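Local coordinates for Cwp19 (Clostridioides difficile, PDB 5OQ3), which is a cell-wall protein with a TIM-barrel glycoside hydrolase domain, the part described, and may also act as an N-acetylmuramoyl-L-alanine amidase, at residues 26-31 / 349-354; 126-131 / 142-147; 308-313 / 318-323. All coordinates share one frame; numbering follows the deposited sequence.

Interaction 1: 26-31 / 349-354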
# COMPACT_ATOMS: atom_id res chain seq x y z
N GLU A 26 6.44 19.31 -1.28
CA GLU A 26 5.36 18.58 -0.66
C GLU A 26 5.05 17.33 -1.51
O GLU A 26 4.97 17.41 -2.74
CB GLU A 26 4.15 19.50 -0.57
CG GLU A 26 2.98 18.95 0.22
CD GLU A 26 1.74 19.85 0.22
OE1 GLU A 26 1.10 20.00 1.27
OE2 GLU A 26 1.39 20.40 -0.83
N MET A 27 4.86 16.18 -0.87
CA MET A 27 4.37 14.96 -1.55
C MET A 27 2.94 15.09 -1.96
O MET A 27 2.11 15.46 -1.13
CB MET A 27 4.58 13.74 -0.62
CG MET A 27 3.98 12.44 -1.11
SD MET A 27 4.69 11.88 -2.67
CE MET A 27 6.29 11.37 -2.18
N ARG A 28 2.65 14.84 -3.23
CA ARG A 28 1.30 14.96 -3.76
C ARG A 28 1.05 13.73 -4.64
O ARG A 28 1.23 13.80 -5.85
CB ARG A 28 1.17 16.28 -4.57
CG ARG A 28 1.43 17.50 -3.70
CD ARG A 28 1.62 18.78 -4.51
NE ARG A 28 1.86 19.93 -3.62
CZ ARG A 28 2.06 21.18 -4.01
NH1 ARG A 28 2.12 21.48 -5.31
NH2 ARG A 28 2.18 22.14 -3.11
N ALA A 29 0.70 12.60 -4.01
CA ALA A 29 0.65 11.31 -4.72
C ALA A 29 -0.75 10.84 -4.95
O ALA A 29 -1.64 11.22 -4.22
CB ALA A 29 1.42 10.27 -3.90
N ALA A 30 -0.91 10.02 -5.95
CA ALA A 30 -2.14 9.29 -6.15
C ALA A 30 -1.82 7.79 -6.25
O ALA A 30 -0.91 7.40 -6.98
CB ALA A 30 -2.87 9.76 -7.38
N TRP A 31 -2.63 6.98 -5.57
CA TRP A 31 -2.61 5.54 -5.75
C TRP A 31 -3.28 5.18 -7.08
O TRP A 31 -4.39 5.68 -7.38
CB TRP A 31 -3.34 4.81 -4.60
CG TRP A 31 -2.55 4.67 -3.36
CD1 TRP A 31 -1.55 3.77 -3.12
CD2 TRP A 31 -2.77 5.33 -2.10
NE1 TRP A 31 -1.10 3.89 -1.85
CE2 TRP A 31 -1.88 4.79 -1.18
CE3 TRP A 31 -3.68 6.29 -1.66
CZ2 TRP A 31 -1.81 5.20 0.15
CZ3 TRP A 31 -3.65 6.68 -0.35
CH2 TRP A 31 -2.72 6.14 0.54
N LEU A 349 -5.80 21.82 7.12
CA LEU A 349 -5.44 21.40 8.46
C LEU A 349 -4.09 20.70 8.47
O LEU A 349 -3.26 20.97 9.36
CB LEU A 349 -6.54 20.51 9.03
CG LEU A 349 -6.32 20.03 10.47
CD1 LEU A 349 -6.22 21.20 11.45
CD2 LEU A 349 -7.38 19.01 10.87
N ASN A 350 -3.86 19.78 7.53
CA ASN A 350 -2.60 19.08 7.47
C ASN A 350 -1.46 20.07 7.48
O ASN A 350 -0.41 19.82 8.08
CB ASN A 350 -2.44 18.28 6.18
CG ASN A 350 -3.41 17.13 6.05
OD1 ASN A 350 -4.18 16.81 6.98
ND2 ASN A 350 -3.44 16.54 4.85
N ARG A 351 -1.60 21.14 6.71
CA ARG A 351 -0.54 22.11 6.53
C ARG A 351 -0.21 22.93 7.78
O ARG A 351 0.76 23.65 7.80
CB ARG A 351 -0.86 22.97 5.31
CG ARG A 351 -0.65 22.19 3.99
CD ARG A 351 -1.29 22.84 2.83
NE ARG A 351 -0.82 22.31 1.57
CZ ARG A 351 -1.22 22.78 0.40
NH1 ARG A 351 -2.13 23.76 0.36
NH2 ARG A 351 -0.72 22.30 -0.70
N LYS A 352 -1.04 22.83 8.81
CA LYS A 352 -0.72 23.42 10.11
C LYS A 352 0.33 22.63 10.88
O LYS A 352 0.85 23.13 11.89
CB LYS A 352 -1.98 23.56 10.96
CG LYS A 352 -3.03 24.51 10.37
CD LYS A 352 -2.48 25.94 10.17
CE LYS A 352 -3.63 26.91 9.88
NZ LYS A 352 -3.09 28.31 9.75
N TYR A 353 0.64 21.41 10.42
CA TYR A 353 1.58 20.52 11.13
C TYR A 353 2.84 20.38 10.34
O TYR A 353 2.86 19.80 9.24
CB TYR A 353 0.92 19.12 11.35
CG TYR A 353 -0.26 19.18 12.27
CD1 TYR A 353 -1.51 19.46 11.78
CD2 TYR A 353 -0.13 18.99 13.65
CE1 TYR A 353 -2.60 19.56 12.62
CE2 TYR A 353 -1.21 19.10 14.51
CZ TYR A 353 -2.46 19.38 13.99
OH TYR A 353 -3.55 19.50 14.84
N SER A 354 3.93 20.88 10.90
CA SER A 354 5.18 20.83 10.19
C SER A 354 5.71 19.41 9.96
O SER A 354 6.50 19.17 9.06
CB SER A 354 6.23 21.63 10.92
OG SER A 354 6.56 21.07 12.16

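Interaction 2: 126-131 / 142-147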
# COMPACT_ATOMS: atom_id res chain seq x y z
N TYR A 126 1.74 -10.43 1.22
CA TYR A 126 1.32 -11.79 1.65
C TYR A 126 0.08 -12.35 0.92
O TYR A 126 -0.16 -13.54 1.04
CB TYR A 126 1.02 -11.86 3.14
CG TYR A 126 2.08 -11.26 4.07
CD1 TYR A 126 3.36 -11.79 4.16
CD2 TYR A 126 1.77 -10.20 4.88
CE1 TYR A 126 4.30 -11.26 5.02
CE2 TYR A 126 2.68 -9.67 5.78
CZ TYR A 126 3.96 -10.22 5.85
OH TYR A 126 4.84 -9.67 6.74
N ARG A 127 -0.69 -11.54 0.18
CA ARG A 127 -1.88 -12.06 -0.46
C ARG A 127 -1.49 -13.09 -1.50
O ARG A 127 -0.55 -12.88 -2.28
CB ARG A 127 -2.64 -10.91 -1.13
CG ARG A 127 -3.74 -11.31 -2.13
CD ARG A 127 -4.31 -10.09 -2.83
NE ARG A 127 -5.09 -9.26 -1.92
CZ ARG A 127 -5.33 -7.96 -2.08
NH1 ARG A 127 -4.90 -7.31 -3.16
NH2 ARG A 127 -6.05 -7.31 -1.17
N ILE A 128 -2.28 -14.15 -1.57
CA ILE A 128 -2.19 -15.14 -2.67
C ILE A 128 -3.51 -15.19 -3.45
O ILE A 128 -3.49 -14.99 -4.63
CB ILE A 128 -1.79 -16.56 -2.21
CG1 ILE A 128 -0.48 -16.56 -1.41
CG2 ILE A 128 -1.67 -17.47 -3.44
CD1 ILE A 128 -0.23 -17.84 -0.67
N THR A 129 -4.63 -15.48 -2.79
CA THR A 129 -5.90 -15.62 -3.49
C THR A 129 -6.95 -14.65 -3.02
O THR A 129 -6.82 -14.08 -1.94
CB THR A 129 -6.49 -17.04 -3.32
OG1 THR A 129 -6.79 -17.27 -1.94
CG2 THR A 129 -5.56 -18.09 -3.83
N MET A 130 -8.00 -14.53 -3.83
CA MET A 130 -9.24 -13.86 -3.45
C MET A 130 -10.24 -14.92 -3.01
O MET A 130 -10.00 -16.12 -3.13
CB MET A 130 -9.84 -13.06 -4.62
CG MET A 130 -8.89 -12.14 -5.34
SD MET A 130 -7.90 -11.16 -4.23
CE MET A 130 -7.77 -9.64 -5.11
N ALA A 131 -11.37 -14.46 -2.49
CA ALA A 131 -12.33 -15.34 -1.86
C ALA A 131 -12.69 -16.53 -2.75
O ALA A 131 -13.01 -16.36 -3.93
CB ALA A 131 -13.62 -14.58 -1.53
N HIS A 142 4.02 -21.00 -10.00
CA HIS A 142 3.64 -20.01 -8.98
C HIS A 142 4.36 -20.36 -7.67
O HIS A 142 4.36 -21.54 -7.28
CB HIS A 142 2.14 -20.06 -8.80
CG HIS A 142 1.58 -18.93 -8.00
ND1 HIS A 142 1.89 -18.72 -6.67
CD2 HIS A 142 0.70 -17.96 -8.34
CE1 HIS A 142 1.23 -17.67 -6.24
NE2 HIS A 142 0.50 -17.19 -7.23
N PRO A 143 5.00 -19.37 -7.01
CA PRO A 143 5.68 -19.69 -5.74
C PRO A 143 4.85 -20.43 -4.71
O PRO A 143 5.40 -21.24 -3.98
CB PRO A 143 6.11 -18.32 -5.22
CG PRO A 143 6.26 -17.49 -6.47
CD PRO A 143 5.19 -17.95 -7.40
N ALA A 144 3.56 -20.14 -4.61
CA ALA A 144 2.70 -20.81 -3.63
C ALA A 144 2.46 -22.29 -4.01
O ALA A 144 2.26 -23.14 -3.14
CB ALA A 144 1.39 -20.06 -3.51
N LYS A 145 2.45 -22.57 -5.31
CA LYS A 145 2.32 -23.95 -5.78
C LYS A 145 3.62 -24.73 -5.58
O LYS A 145 3.60 -25.90 -5.15
CB LYS A 145 1.90 -23.98 -7.27
CG LYS A 145 1.65 -25.37 -7.79
CD LYS A 145 0.92 -25.32 -9.12
CE LYS A 145 -0.59 -25.45 -8.96
NZ LYS A 145 -1.01 -26.85 -8.73
N LYS A 146 4.75 -24.08 -5.81
CA LYS A 146 6.04 -24.72 -5.57
C LYS A 146 6.39 -24.91 -4.09
O LYS A 146 7.21 -25.78 -3.76
CB LYS A 146 7.16 -23.91 -6.20
CG LYS A 146 7.06 -23.85 -7.72
CD LYS A 146 8.25 -23.14 -8.38
CE LYS A 146 8.34 -21.66 -8.04
NZ LYS A 146 9.13 -20.96 -9.10
N ASN A 147 5.78 -24.10 -3.22
CA ASN A 147 6.12 -24.11 -1.82
C ASN A 147 4.86 -24.16 -0.96
O ASN A 147 4.51 -23.21 -0.29
CB ASN A 147 6.94 -22.87 -1.49
CG ASN A 147 8.23 -22.80 -2.25
OD1 ASN A 147 9.21 -23.42 -1.86
ND2 ASN A 147 8.24 -22.00 -3.32
O HOH W 1 -1.60 -15.16 -7.00

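Interaction 3: 308-313 / 318-323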
# COMPACT_ATOMS: atom_id res chain seq x y z
N TRP A 308 -2.32 13.23 16.15
CA TRP A 308 -1.72 12.06 16.77
C TRP A 308 -0.55 11.53 15.92
O TRP A 308 0.55 11.25 16.44
CB TRP A 308 -2.79 10.96 17.02
CG TRP A 308 -2.22 9.82 17.83
CD1 TRP A 308 -2.15 9.75 19.20
CD2 TRP A 308 -1.59 8.60 17.32
NE1 TRP A 308 -1.54 8.58 19.56
CE2 TRP A 308 -1.18 7.86 18.45
CE3 TRP A 308 -1.35 8.10 16.04
CZ2 TRP A 308 -0.54 6.66 18.34
CZ3 TRP A 308 -0.73 6.90 15.93
CH2 TRP A 308 -0.32 6.19 17.08
N TRP A 309 -0.77 11.41 14.62
CA TRP A 309 0.28 10.93 13.73
C TRP A 309 1.43 11.91 13.58
O TRP A 309 2.60 11.48 13.53
CB TRP A 309 -0.33 10.57 12.37
CG TRP A 309 -1.08 9.27 12.39
CD1 TRP A 309 -2.42 9.08 12.34
CD2 TRP A 309 -0.49 7.98 12.46
NE1 TRP A 309 -2.70 7.73 12.40
CE2 TRP A 309 -1.52 7.04 12.47
CE3 TRP A 309 0.82 7.52 12.47
CZ2 TRP A 309 -1.30 5.67 12.51
CZ3 TRP A 309 1.05 6.12 12.54
CH2 TRP A 309 -0.00 5.23 12.54
N ALA A 310 1.14 13.22 13.56
CA ALA A 310 2.21 14.19 13.53
C ALA A 310 3.11 14.04 14.74
O ALA A 310 4.33 14.08 14.63
CB ALA A 310 1.65 15.60 13.45
N ASN A 311 2.53 13.82 15.89
CA ASN A 311 3.31 13.59 17.10
C ASN A 311 4.14 12.29 17.02
O ASN A 311 5.31 12.26 17.48
CB ASN A 311 2.40 13.59 18.34
CG ASN A 311 3.20 13.45 19.61
OD1 ASN A 311 3.93 14.38 20.00
ND2 ASN A 311 3.10 12.28 20.25
N GLU A 312 3.59 11.24 16.46
CA GLU A 312 4.33 9.96 16.31
C GLU A 312 5.65 10.09 15.59
O GLU A 312 6.59 9.39 15.94
CB GLU A 312 3.48 8.92 15.58
CG GLU A 312 2.37 8.28 16.36
CD GLU A 312 2.91 7.52 17.58
OE1 GLU A 312 3.58 6.45 17.46
OE2 GLU A 312 2.68 8.03 18.65
N VAL A 313 5.73 10.94 14.55
CA VAL A 313 6.97 11.05 13.80
C VAL A 313 7.91 12.15 14.28
O VAL A 313 9.05 12.25 13.81
CB VAL A 313 6.72 11.20 12.29
CG1 VAL A 313 5.90 10.01 11.76
CG2 VAL A 313 6.01 12.52 11.98
N VAL A 318 11.38 9.86 9.79
CA VAL A 318 10.32 9.23 8.98
C VAL A 318 9.37 10.30 8.45
O VAL A 318 8.79 11.09 9.21
CB VAL A 318 9.53 8.17 9.78
CG1 VAL A 318 8.39 7.58 8.94
CG2 VAL A 318 10.48 7.13 10.28
N ASP A 319 9.23 10.34 7.13
CA ASP A 319 8.30 11.26 6.50
C ASP A 319 6.86 10.80 6.63
O ASP A 319 6.52 9.64 6.33
CB ASP A 319 8.68 11.46 5.02
CG ASP A 319 10.02 12.07 4.82
OD1 ASP A 319 10.45 12.95 5.60
OD2 ASP A 319 10.66 11.66 3.83
N LEU A 320 6.03 11.72 7.08
CA LEU A 320 4.61 11.48 7.25
C LEU A 320 3.79 12.08 6.11
O LEU A 320 3.82 13.32 5.91
CB LEU A 320 4.14 12.05 8.59
CG LEU A 320 2.64 12.03 8.87
CD1 LEU A 320 2.05 10.62 8.89
CD2 LEU A 320 2.39 12.73 10.22
N TYR A 321 3.02 11.23 5.42
CA TYR A 321 2.07 11.69 4.41
C TYR A 321 0.70 11.22 4.87
O TYR A 321 0.61 10.13 5.39
CB TYR A 321 2.40 11.15 3.00
CG TYR A 321 3.84 11.27 2.56
CD1 TYR A 321 4.52 12.47 2.67
CD2 TYR A 321 4.52 10.20 2.06
CE1 TYR A 321 5.84 12.59 2.26
CE2 TYR A 321 5.84 10.31 1.62
CZ TYR A 321 6.48 11.49 1.75
OH TYR A 321 7.78 11.57 1.32
N ILE A 322 -0.35 12.00 4.65
CA ILE A 322 -1.68 11.58 5.02
C ILE A 322 -2.38 10.92 3.86
O ILE A 322 -2.43 11.47 2.75
CB ILE A 322 -2.51 12.77 5.52
CG1 ILE A 322 -1.80 13.49 6.66
CG2 ILE A 322 -3.93 12.33 5.86
CD1 ILE A 322 -1.44 12.64 7.86
N GLY A 323 -2.91 9.70 4.12
CA GLY A 323 -3.76 9.06 3.15
C GLY A 323 -5.14 9.67 3.16
O GLY A 323 -5.85 9.63 4.18

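Interaction 1: 26-31 / 349-354
Arg351 reaches across to the carboxylate of Glu26 and takes it side-on, one nitrogen to each oxygen. Arg351 NE gives its hydrogen to Glu26 OE1 at 3.0 Å, and Arg351 NH2 reaches Glu26 OE2 at 2.8 Å. Both bonds are nearly straight, the second at 169°, and the planes of carboxylate and guanidinium lie only 16° apart, so the two flat groups meet edge to edge as an almost coplanar pair. The syn side of each oxygen is used, with OE1 met somewhat out of the carboxylate plane.

Arg28, two residues along from the glutamate, comes to the anti side of OE2. Its grip is also side-on, but NE and NH2 both point at that one atom, Arg28 NE lying 2.9 Å from Glu26 OE2, and the bonds are more bent. OE2 therefore accepts three N-H groups from two arginines. The guanidinium planes are well tilted against each other where Arg28 NH2 and Arg351 NH2 approach to 3.8 Å; the shared carboxylate probably offsets their like charge, and the two arginines would in turn favour its ionised form.

The glutamate chain is extended, with CG anti to the backbone N (chi1 -173°), which carries the carboxylate out to Arg351. Arg351 is likewise extended from CG to NE, spanning the gap from a type I turn, Asn350 to Tyr353. Its NH2 has a further acceptor in Leu380 O, while Asn67 bonds to the backbone of both Glu26 and Arg28. This salt-bridge network at the surface lies at the N-terminal end of the first strand of the TIM barrel, linking it to the turn that leads from helix 343-350 towards the last strand.

Interaction 2: 126-131 / 142-147
Ile128 lies opposite Ala144, their CA atoms 7.5 Å apart, where an irregular loop passes the first turn of the short helix 143-146. The isoleucine meets this helix with two of its methyl groups. CD1 and CG2 both rest against the single methyl of Ala144, with Ile128 CD1 at 4.0 Å from Ala144 CB. With CG1 beside the backbone N (chi1 -55°) and CG2 beside the carbonyl carbon, the ends of the two branches face that methyl side by side. Ile128 CG2 also approaches the imidazole of His142 obliquely, 4.0 Å from His142 CE1.

His142 occupies the N-cap of the helix. His142 ND1 accepts the backbone N-H of Ala144 at 3.0 Å, with the donor only 3° out of the ring plane, which ties down the rotation of the ring and leaves NE2 directed back at the loop. There a water bridges the two segments: it donates to Ile128 O at 3.0 Å and lies 2.9 Å from His142 NE2, again at the ring edge. Both ring nitrogens of this buried histidine are thus engaged. At the other end of the helix, Asn147 ND2 bonds to Pro143 O at 3.0 Å, on a lone pair of that carbonyl.

Tyr160 of strand 157-160 packs on Ile128, His142, Pro143 and Ala144 alike, and Tyr158 bonds to the backbone of Ile128. Strand 157-160 thus contacts both the loop after barrel strand 118-123 and helix 143-146, joining the two.

Interaction 3: 308-313 / 318-323
Leu320 pushes its CD2 methyl against the backbone of the helix, where it meets Trp309 O at 3.5 Å and Ala310 N at 3.6 Å. Leu320 CD2 also lies 4.1 Å from Trp309 CB, while the indole itself leads away from the strand. With CG anti to the backbone N (chi1 173°), the leucine stands out from its strand and carries this branch to the helix surface.

Val313, one turn on from Trp309 and Ala310, covers the base of the leucine. Val313 CG2 sits 3.9 Å from Leu320 CB and is also close to CD2, the two side chains crossing at about a right angle. Towards the loop the valine turns to the start of the strand: Val313 CB is 3.7 Å from Val318 O, and Val313 CG1 comes within 4.5 Å of Val318 CG1. The interface is apolar, and Leu320 and Val313 supply most of the buried surface.

The axes of the helix and strand segments approach to 8.9 Å and run nearly antiparallel, at 166°, as expected where a barrel helix returns outside the sheet to feed the next strand. Trp309 NE1 finds its acceptor in Gly248 O, and Trp308 CZ3 lies over the centre of the Trp309 indole. Ile279 of helix 275-280 flanks Val313. Strand 286-287, helix 302-313 and strand 319-324 form a beta-alpha-beta crossover, in which Leu320 also touches Val287, with Ile356 a neighbour on the following strand.

In the fold
From the N terminus, the chain enters the barrel through strand 27-32, and interaction 1 is closed only 318 residues later, when the turn after helix 343-350 comes back to that first strand. The other two contacts are nested within this long loop and follow one another in series. Interaction 2 closes early, across a ten-residue gap in the loop region after strand 118-123, and interaction 3 later, across the short connection from helix 302-313 to strand 319-324. Interactions 1 and 3 touch, through Met27 and Tyr321 among others, with centres about 10 Å apart. Interaction 2 lies on the opposite side of the chain's centre, its own centre about 35 Å from that of interaction 1.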